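Local coordinates for peptidoglycan-N-acetylmuramic acid deacetylase PdaA (Bacillus subtilis, PDB 1NY1), which removes the acetyl group from N-acetylmuramic acid in peptidoglycan, a step in forming the muramic delta-lactam of the spore cortex that germination requires, at residues Leu47-Gly52 with Tyr196-Val201; Pro59-Val64 with Arg203-Ala208; Leu139-Gly144 with Thr161-Val166. All coordinates share one frame; numbering follows the deposited sequence.

Interaction 1 (Leu47-Gly52 with Tyr196-Val201); sequences LTFDNG and YLLHTV
Thr48 and Tyr196 meet through a carbonyl that takes two bonds from one residue: Tyr196 O accepts from Thr48 N and, at 2.6 Å, from Thr48 OG1. The hydroxyl reaches back to it because OG1 sits between the backbone N and the carbonyl carbon (chi1 77°), and it is also hydrogen-bonded to Arg140 NH1. Parallel pairing continues with Leu198 N to Thr48 O and Asp50 N to Leu198 O.

Leu47, Phe49, Tyr196 and Leu198 share one face of the sheet. Phe49 and Leu198 run side by side, with ring atom CE2 3.8 Å from Leu198 CD1, while Thr200 crosses Phe49 at about a right angle, its CG2 3.6 Å from Phe49 CD2. Leu47 CD2 lies alongside Tyr196 CB.

Asp50 CB lies 3.7 Å from His199 CE1, and its carboxylate passes Leu197 CD2; OD1 is held in a salt bridge by Arg140. Where the strands splay, one water joins Asp50 O to Thr200 N and another joins Asn51 OD1 to Thr200 OG1, whose hydroxyl also bonds Thr58.

Two C-terminal strand ends of the NodB-homology barrel thus bring together Asp50 and His199, by similarity the proton acceptor and proton donor of a polysaccharide deacetylase active site.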
loop_
_atom_site.group_PDB
_atom_site.type_symbol
_atom_site.label_atom_id
_atom_site.label_comp_id
_atom_site.label_asym_id
_atom_site.label_seq_id
_atom_site.Cartn_x
_atom_site.Cartn_y
_atom_site.Cartn_z
ATOM N N LEU A 47 -6.440 -3.951 2.073
ATOM C CA LEU A 47 -5.297 -4.514 1.363
ATOM C C LEU A 47 -4.613 -3.491 0.462
ATOM O O LEU A 47 -5.276 -2.783 -0.293
ATOM C CB LEU A 47 -5.738 -5.713 0.513
ATOM C CG LEU A 47 -6.323 -6.913 1.271
ATOM C CD1 LEU A 47 -6.710 -8.008 0.286
ATOM C CD2 LEU A 47 -5.294 -7.437 2.266
ATOM N N THR A 48 -3.289 -3.401 0.564
ATOM C CA THR A 48 -2.520 -2.506 -0.295
ATOM C C THR A 48 -1.323 -3.306 -0.800
ATOM O O THR A 48 -0.866 -4.256 -0.147
ATOM C CB THR A 48 -1.999 -1.227 0.432
ATOM O OG1 THR A 48 -0.871 -1.554 1.251
ATOM C CG2 THR A 48 -3.092 -0.603 1.289
ATOM N N PHE A 49 -0.833 -2.929 -1.974
ATOM C CA PHE A 49 0.295 -3.604 -2.597
ATOM C C PHE A 49 1.321 -2.588 -3.097
ATOM O O PHE A 49 0.969 -1.463 -3.432
ATOM C CB PHE A 49 -0.182 -4.433 -3.800
ATOM C CG PHE A 49 -1.256 -5.440 -3.476
ATOM C CD1 PHE A 49 -2.580 -5.046 -3.297
ATOM C CD2 PHE A 49 -0.939 -6.793 -3.371
ATOM C CE1 PHE A 49 -3.575 -5.993 -3.020
ATOM C CE2 PHE A 49 -1.921 -7.744 -3.096
ATOM C CZ PHE A 49 -3.240 -7.342 -2.920
ATOM N N ASP A 50 2.590 -2.986 -3.115
ATOM C CA ASP A 50 3.663 -2.142 -3.636
ATOM C C ASP A 50 4.115 -2.895 -4.888
ATOM O O ASP A 50 4.428 -4.085 -4.817
ATOM C CB ASP A 50 4.831 -2.032 -2.640
ATOM C CG ASP A 50 4.618 -0.955 -1.585
ATOM O OD1 ASP A 50 3.516 -0.370 -1.522
ATOM O OD2 ASP A 50 5.569 -0.691 -0.807
ATOM N N ASN A 51 4.132 -2.210 -6.029
ATOM C CA ASN A 51 4.516 -2.832 -7.294
ATOM C C ASN A 51 5.623 -2.066 -8.001
ATOM O O ASN A 51 5.367 -1.029 -8.608
ATOM C CB ASN A 51 3.297 -2.925 -8.216
ATOM C CG ASN A 51 2.199 -3.799 -7.635
ATOM O OD1 ASN A 51 2.205 -5.022 -7.799
ATOM N ND2 ASN A 51 1.265 -3.175 -6.927
ATOM N N GLY A 52 6.845 -2.590 -7.926
ATOM C CA GLY A 52 7.984 -1.946 -8.563
ATOM C C GLY A 52 8.372 -2.630 -9.861
ATOM O O GLY A 52 8.948 -2.003 -10.745
ATOM N N TYR A 196 -2.683 -3.817 5.282
ATOM C CA TYR A 196 -1.661 -4.758 4.847
ATOM C C TYR A 196 -0.856 -4.194 3.698
ATOM O O TYR A 196 -1.402 -3.550 2.802
ATOM C CB TYR A 196 -2.272 -6.066 4.340
ATOM C CG TYR A 196 -2.732 -7.036 5.394
ATOM C CD1 TYR A 196 -2.666 -8.412 5.165
ATOM C CD2 TYR A 196 -3.255 -6.590 6.600
ATOM C CE1 TYR A 196 -3.115 -9.322 6.117
ATOM C CE2 TYR A 196 -3.704 -7.488 7.558
ATOM C CZ TYR A 196 -3.632 -8.847 7.315
ATOM O OH TYR A 196 -4.079 -9.731 8.271
ATOM N N LEU A 197 0.446 -4.451 3.736
ATOM C CA LEU A 197 1.348 -4.045 2.674
ATOM C C LEU A 197 1.846 -5.367 2.112
ATOM O O LEU A 197 2.561 -6.109 2.791
ATOM C CB LEU A 197 2.528 -3.235 3.220
ATOM C CG LEU A 197 3.501 -2.585 2.226
ATOM C CD1 LEU A 197 4.716 -2.077 2.984
ATOM C CD2 LEU A 197 3.942 -3.565 1.173
ATOM N N LEU A 198 1.460 -5.664 0.878
ATOM C CA LEU A 198 1.860 -6.910 0.233
ATOM C C LEU A 198 2.600 -6.644 -1.069
ATOM O O LEU A 198 2.502 -5.559 -1.642
ATOM C CB LEU A 198 0.628 -7.763 -0.083
ATOM C CG LEU A 198 -0.290 -8.153 1.072
ATOM C CD1 LEU A 198 -1.499 -8.901 0.534
ATOM C CD2 LEU A 198 0.480 -9.009 2.063
ATOM N N HIS A 199 3.352 -7.644 -1.516
ATOM C CA HIS A 199 4.076 -7.582 -2.781
ATOM C C HIS A 199 3.467 -8.716 -3.590
ATOM O O HIS A 199 2.792 -9.577 -3.029
ATOM C CB HIS A 199 5.575 -7.801 -2.558
ATOM C CG HIS A 199 6.205 -6.722 -1.736
ATOM N ND1 HIS A 199 6.533 -5.491 -2.262
ATOM C CD2 HIS A 199 6.440 -6.639 -0.406
ATOM C CE1 HIS A 199 6.937 -4.693 -1.289
ATOM N NE2 HIS A 199 6.888 -5.364 -0.152
ATOM N N THR A 200 3.682 -8.721 -4.899
ATOM C CA THR A 200 3.103 -9.763 -5.736
ATOM C C THR A 200 4.157 -10.492 -6.560
ATOM O O THR A 200 3.837 -11.107 -7.576
ATOM C CB THR A 200 2.055 -9.165 -6.708
ATOM O OG1 THR A 200 2.719 -8.336 -7.674
ATOM C CG2 THR A 200 1.039 -8.322 -5.941
ATOM N N VAL A 201 5.407 -10.445 -6.109
ATOM C CA VAL A 201 6.503 -11.071 -6.841
ATOM C C VAL A 201 6.981 -12.434 -6.337
ATOM O O VAL A 201 7.688 -13.146 -7.056
ATOM C CB VAL A 201 7.740 -10.138 -6.879
ATOM C CG1 VAL A 201 7.409 -8.862 -7.634
ATOM C CG2 VAL A 201 8.197 -9.802 -5.457
HETATM O O HOH W 1 5.102 -6.455 -5.847
HETATM O O HOH W 2 4.585 -6.386 -8.589
#

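Interaction 2 (Pro59-Val64 with Arg203-Ala208); sequences PKVLDV and RDNAEA
Val61 and Ala206 mark the closest approach of the two backbones, their CA atoms 4.8 Å apart, a close approach that the small side chain of Ala206 probably allows. Segment 59-64 is helical throughout and belongs to helix 58-67. Segment 203-208 enters helix 205-219 from a loop, with Asp204 at the N-cap position; its side chain makes no capping bond.

Ala206 points its methyl at the other helix, where CB rests 3.7 Å from Lys60 CB and 3.9 Å from Val61 CG2. Val64, one turn after Lys60, adds its CG2 methyl 3.6 Å from the carbonyl oxygen Ala206 O. In both valines CG2 is the branch turned to the partner, anti to the carbonyl carbon. Deeper in the fold, Val61 also packs on Thr200 and Leu209.

At the outer margin, Lys60 and Glu207 close the contact with a salt bridge in which Lys60 NZ lies 2.9 Å from Glu207 OE2, on the syn side of that oxygen. Both chains bend to meet: Lys60 folds at chi3 (-65°), and Glu207 at chi2 (69°). The CB of Glu207 points away from the other helix, and the bend brings its carboxylate back to Lys60. Water 3 binds Asp204 N at 2.8 Å and Asp204 OD1 at 2.7 Å, and accepts a weak bond from Lys60 NZ. This ammonium group therefore lies close to two acidic side chains, which probably favours its positive charge. Glu207 further touches Lys179 of helix 179-188.

This is close helix-helix packing about an alanine, joining two of the outer helices that follow strands 44-51 and 194-198 in the beta/alpha barrel of the polysaccharide deacetylase family.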
loop_
_atom_site.group_PDB
_atom_site.type_symbol
_atom_site.label_atom_id
_atom_site.label_comp_id
_atom_site.label_asym_id
_atom_site.label_seq_id
_atom_site.Cartn_x
_atom_site.Cartn_y
_atom_site.Cartn_z
ATOM N N PRO A 59 -1.256 -11.109 -12.367
ATOM C CA PRO A 59 -2.531 -11.470 -12.995
ATOM C C PRO A 59 -3.326 -12.376 -12.055
ATOM O O PRO A 59 -4.537 -12.219 -11.912
ATOM C CB PRO A 59 -2.096 -12.193 -14.262
ATOM C CG PRO A 59 -0.867 -11.448 -14.645
ATOM C CD PRO A 59 -0.142 -11.294 -13.313
ATOM N N LYS A 60 -2.649 -13.325 -11.412
ATOM C CA LYS A 60 -3.339 -14.219 -10.487
ATOM C C LYS A 60 -3.845 -13.460 -9.262
ATOM O O LYS A 60 -4.937 -13.741 -8.762
ATOM C CB LYS A 60 -2.434 -15.382 -10.058
ATOM C CG LYS A 60 -2.257 -16.466 -11.133
ATOM C CD LYS A 60 -1.610 -17.741 -10.578
ATOM C CE LYS A 60 -0.177 -17.494 -10.103
ATOM N NZ LYS A 60 0.421 -18.686 -9.417
ATOM N N VAL A 61 -3.062 -12.499 -8.779
ATOM C CA VAL A 61 -3.482 -11.706 -7.629
ATOM C C VAL A 61 -4.767 -10.958 -7.968
ATOM O O VAL A 61 -5.690 -10.886 -7.156
ATOM C CB VAL A 61 -2.400 -10.687 -7.221
ATOM C CG1 VAL A 61 -2.988 -9.658 -6.258
ATOM C CG2 VAL A 61 -1.231 -11.409 -6.563
ATOM N N LEU A 62 -4.822 -10.398 -9.172
ATOM C CA LEU A 62 -6.011 -9.677 -9.603
ATOM C C LEU A 62 -7.206 -10.632 -9.709
ATOM O O LEU A 62 -8.324 -10.256 -9.371
ATOM C CB LEU A 62 -5.745 -8.977 -10.943
ATOM C CG LEU A 62 -4.848 -7.729 -10.848
ATOM C CD1 LEU A 62 -4.455 -7.251 -12.241
ATOM C CD2 LEU A 62 -5.587 -6.621 -10.097
ATOM N N ASP A 63 -6.968 -11.862 -10.160
ATOM C CA ASP A 63 -8.046 -12.846 -10.280
ATOM C C ASP A 63 -8.598 -13.192 -8.899
ATOM O O ASP A 63 -9.811 -13.322 -8.715
ATOM C CB ASP A 63 -7.561 -14.135 -10.958
ATOM C CG ASP A 63 -7.168 -13.931 -12.416
ATOM O OD1 ASP A 63 -7.659 -12.973 -13.050
ATOM O OD2 ASP A 63 -6.377 -14.748 -12.932
ATOM N N VAL A 64 -7.700 -13.347 -7.931
ATOM C CA VAL A 64 -8.087 -13.672 -6.561
ATOM C C VAL A 64 -8.923 -12.547 -5.950
ATOM O O VAL A 64 -9.940 -12.801 -5.300
ATOM C CB VAL A 64 -6.830 -13.935 -5.692
ATOM C CG1 VAL A 64 -7.207 -14.024 -4.216
ATOM C CG2 VAL A 64 -6.156 -15.227 -6.145
ATOM N N ARG A 203 6.845 -16.436 -5.087
ATOM C CA ARG A 203 6.146 -17.674 -5.405
ATOM C C ARG A 203 4.952 -17.945 -4.497
ATOM O O ARG A 203 5.056 -17.866 -3.271
ATOM C CB ARG A 203 7.115 -18.863 -5.340
ATOM C CG ARG A 203 6.477 -20.190 -5.723
ATOM C CD ARG A 203 7.522 -21.291 -5.804
ATOM N NE ARG A 203 8.215 -21.458 -4.534
ATOM C CZ ARG A 203 7.708 -22.098 -3.488
ATOM N NH1 ARG A 203 6.500 -22.641 -3.563
ATOM N NH2 ARG A 203 8.403 -22.182 -2.359
ATOM N N ASP A 204 3.819 -18.245 -5.129
ATOM C CA ASP A 204 2.571 -18.559 -4.450
ATOM C C ASP A 204 1.912 -17.452 -3.625
ATOM O O ASP A 204 1.000 -17.733 -2.847
ATOM C CB ASP A 204 2.762 -19.807 -3.573
ATOM C CG ASP A 204 2.646 -21.104 -4.362
ATOM O OD1 ASP A 204 2.461 -21.051 -5.595
ATOM O OD2 ASP A 204 2.730 -22.189 -3.748
ATOM N N ASN A 205 2.344 -16.201 -3.782
ATOM C CA ASN A 205 1.730 -15.127 -3.006
ATOM C C ASN A 205 0.237 -14.998 -3.313
ATOM O O ASN A 205 -0.554 -14.693 -2.422
ATOM C CB ASN A 205 2.438 -13.775 -3.234
ATOM C CG ASN A 205 2.177 -13.185 -4.613
ATOM O OD1 ASN A 205 2.914 -13.441 -5.574
ATOM N ND2 ASN A 205 1.122 -12.391 -4.714
ATOM N N ALA A 206 -0.158 -15.249 -4.560
ATOM C CA ALA A 206 -1.571 -15.157 -4.937
ATOM C C ALA A 206 -2.395 -16.239 -4.237
ATOM O O ALA A 206 -3.512 -15.984 -3.778
ATOM C CB ALA A 206 -1.725 -15.281 -6.450
ATOM N N GLU A 207 -1.842 -17.447 -4.173
ATOM C CA GLU A 207 -2.513 -18.564 -3.518
ATOM C C GLU A 207 -2.602 -18.302 -2.012
ATOM O O GLU A 207 -3.613 -18.606 -1.379
ATOM C CB GLU A 207 -1.750 -19.870 -3.777
ATOM C CG GLU A 207 -1.819 -20.427 -5.212
ATOM C CD GLU A 207 -1.070 -19.593 -6.254
ATOM O OE1 GLU A 207 -0.200 -18.775 -5.887
ATOM O OE2 GLU A 207 -1.344 -19.778 -7.457
ATOM N N ALA A 208 -1.542 -17.739 -1.435
ATOM C CA ALA A 208 -1.554 -17.443 -0.007
ATOM C C ALA A 208 -2.641 -16.408 0.267
ATOM O O ALA A 208 -3.401 -16.536 1.226
ATOM C CB ALA A 208 -0.190 -16.912 0.446
HETATM O O HOH W 3 2.966 -19.323 -7.579
#

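Interaction 3 (Leu139-Gly144 with Thr161-Val166); sequences LRPPRG and TVFWSV
Leu139 O takes a nearly straight bond from Val162 N, 2.7 Å long, and a CA-H...O contact from Thr161 CA, where the short parallel pairing of Leu139 with Thr161 ends. The guanidinium of Arg140 then bonds two successive carbonyls of segment 161-166. Its NE gives a fairly straight bond (163°) to Val162 O at 3.0 Å, with that oxygen at the edge of the group and in its plane. NH2 gives a more bent one to Phe163 O at 2.9 Å, and stands above the plane of that carbonyl. The side chain leaves with CG anti to the backbone N and folds at chi3 (-77°), which turns the head toward these oxygens. Trp164 adds CE3 over one face of the guanidinium, 3.8 Å from NE, the two planes 76° apart, and Phe75 makes a cation-pi contact. An alanine here would probably leave both carbonyls without these donors and the Asp50 carboxylate without its counter-charge.

Thr161 CG2 packs 3.6 Å from Pro141 CD and also lies over one face of the Phe163 ring. Gly144 CA meets the edge of Trp164 at CH2, too close for a side chain to fit easily.

Arg140 is thus held by the carbonyls of Val162 and Phe163 while NH1 reaches Thr48 and Asp50; its salt bridge to Asp50, by similarity the proton acceptor, is consistent with a part in positioning that residue in the deacetylase active site.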
loop_
_atom_site.group_PDB
_atom_site.type_symbol
_atom_site.label_atom_id
_atom_site.label_comp_id
_atom_site.label_asym_id
_atom_site.label_seq_id
_atom_site.Cartn_x
_atom_site.Cartn_y
_atom_site.Cartn_z
ATOM N N LEU A 139 -0.041 8.305 -1.636
ATOM C CA LEU A 139 1.384 8.108 -1.775
ATOM C C LEU A 139 1.968 7.199 -0.721
ATOM O O LEU A 139 1.533 7.186 0.429
ATOM C CB LEU A 139 2.106 9.455 -1.704
ATOM C CG LEU A 139 3.628 9.392 -1.535
ATOM C CD1 LEU A 139 4.254 8.745 -2.762
ATOM C CD2 LEU A 139 4.181 10.793 -1.327
ATOM N N ARG A 140 2.959 6.425 -1.133
ATOM C CA ARG A 140 3.672 5.569 -0.211
ATOM C C ARG A 140 5.131 5.886 -0.495
ATOM O O ARG A 140 5.632 5.628 -1.589
ATOM C CB ARG A 140 3.380 4.097 -0.462
ATOM C CG ARG A 140 4.124 3.214 0.522
ATOM C CD ARG A 140 3.490 1.855 0.643
ATOM N NE ARG A 140 2.279 1.870 1.455
ATOM C CZ ARG A 140 1.364 0.907 1.414
ATOM N NH1 ARG A 140 1.538 -0.123 0.594
ATOM N NH2 ARG A 140 0.299 0.960 2.200
ATOM N N PRO A 141 5.822 6.494 0.478
ATOM C CA PRO A 141 7.230 6.845 0.294
ATOM C C PRO A 141 8.113 5.665 -0.096
ATOM O O PRO A 141 8.031 4.587 0.497
ATOM C CB PRO A 141 7.613 7.426 1.649
ATOM C CG PRO A 141 6.351 8.091 2.083
ATOM C CD PRO A 141 5.305 7.046 1.742
ATOM N N PRO A 142 8.968 5.852 -1.109
ATOM C CA PRO A 142 9.850 4.762 -1.529
ATOM C C PRO A 142 10.644 4.214 -0.338
ATOM O O PRO A 142 11.245 4.977 0.419
ATOM C CB PRO A 142 10.747 5.432 -2.564
ATOM C CG PRO A 142 9.834 6.445 -3.187
ATOM C CD PRO A 142 9.124 7.028 -1.984
ATOM N N ARG A 143 10.623 2.894 -0.174
ATOM C CA ARG A 143 11.339 2.216 0.904
ATOM C C ARG A 143 10.889 2.663 2.297
ATOM O O ARG A 143 11.590 2.450 3.292
ATOM C CB ARG A 143 12.848 2.435 0.735
ATOM C CG ARG A 143 13.717 1.315 1.293
ATOM C CD ARG A 143 15.169 1.474 0.850
ATOM N NE ARG A 143 16.042 0.416 1.359
ATOM C CZ ARG A 143 15.955 -0.867 1.017
ATOM N NH1 ARG A 143 15.024 -1.267 0.160
ATOM N NH2 ARG A 143 16.808 -1.748 1.525
ATOM N N GLY A 144 9.710 3.273 2.363
ATOM C CA GLY A 144 9.178 3.732 3.631
ATOM C C GLY A 144 9.980 4.855 4.261
ATOM O O GLY A 144 9.838 5.132 5.451
ATOM N N THR A 161 -0.498 10.469 2.415
ATOM C CA THR A 161 0.526 9.445 2.577
ATOM C C THR A 161 -0.040 8.256 3.338
ATOM O O THR A 161 -0.597 8.408 4.425
ATOM C CB THR A 161 1.768 10.011 3.298
ATOM O OG1 THR A 161 2.388 10.990 2.457
ATOM C CG2 THR A 161 2.777 8.904 3.598
ATOM N N VAL A 162 0.105 7.071 2.752
ATOM C CA VAL A 162 -0.421 5.846 3.337
ATOM C C VAL A 162 0.689 4.883 3.749
ATOM O O VAL A 162 1.462 4.417 2.909
ATOM C CB VAL A 162 -1.348 5.125 2.323
ATOM C CG1 VAL A 162 -1.976 3.900 2.960
ATOM C CG2 VAL A 162 -2.418 6.085 1.817
ATOM N N PHE A 163 0.777 4.599 5.045
ATOM C CA PHE A 163 1.778 3.663 5.538
ATOM C C PHE A 163 1.125 2.296 5.685
ATOM O O PHE A 163 0.268 1.935 4.878
ATOM C CB PHE A 163 2.357 4.157 6.866
ATOM C CG PHE A 163 3.217 5.378 6.718
ATOM C CD1 PHE A 163 4.420 5.307 6.029
ATOM C CD2 PHE A 163 2.805 6.604 7.220
ATOM C CE1 PHE A 163 5.205 6.444 5.839
ATOM C CE2 PHE A 163 3.580 7.747 7.035
ATOM C CZ PHE A 163 4.779 7.666 6.344
ATOM N N TRP A 164 1.514 1.528 6.696
ATOM C CA TRP A 164 0.927 0.206 6.871
ATOM C C TRP A 164 1.067 -0.295 8.295
ATOM O O TRP A 164 1.829 0.263 9.091
ATOM C CB TRP A 164 1.565 -0.793 5.892
ATOM C CG TRP A 164 3.048 -0.963 6.060
ATOM C CD1 TRP A 164 3.692 -1.908 6.808
ATOM C CD2 TRP A 164 4.071 -0.128 5.500
ATOM N NE1 TRP A 164 5.059 -1.711 6.750
ATOM C CE2 TRP A 164 5.317 -0.624 5.955
ATOM C CE3 TRP A 164 4.057 0.994 4.656
ATOM C CZ2 TRP A 164 6.535 -0.035 5.599
ATOM C CZ3 TRP A 164 5.269 1.581 4.299
ATOM C CH2 TRP A 164 6.492 1.063 4.774
ATOM N N SER A 165 0.315 -1.345 8.617
ATOM C CA SER A 165 0.349 -1.928 9.955
ATOM C C SER A 165 0.716 -3.416 9.901
ATOM O O SER A 165 0.935 -4.038 10.940
ATOM C CB SER A 165 -1.007 -1.753 10.641
ATOM O OG SER A 165 -1.977 -2.598 10.054
ATOM N N VAL A 166 0.767 -3.978 8.693
ATOM C CA VAL A 166 1.141 -5.383 8.491
ATOM C C VAL A 166 2.025 -5.521 7.263
ATOM O O VAL A 166 1.694 -5.026 6.184
ATOM C CB VAL A 166 -0.077 -6.322 8.252
ATOM C CG1 VAL A 166 0.417 -7.734 7.890
ATOM C CG2 VAL A 166 -0.963 -6.376 9.479
#

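The centres of interactions 1 and 3 each lie about 6 Å from the centre of the chain and about 11 Å from each other, the two touching through Arg140 with Thr48 and Leu197 with Val166 and Trp164. Interaction 2 sits farther out, its centre about 16 Å from the chain centre; it packs on interaction 1 through Val61 but is about 12 Å from interaction 3 between nearest atoms. Strand 44-51 precedes helix 58-67, and strand 194-198 precedes helix 205-219, so interactions 1 and 2 join the same two strand-helix units, at strands and helices in turn. Along the chain, interaction 3 lies within the loops these close and brings Arg140 up to Asp50 of the probable active site.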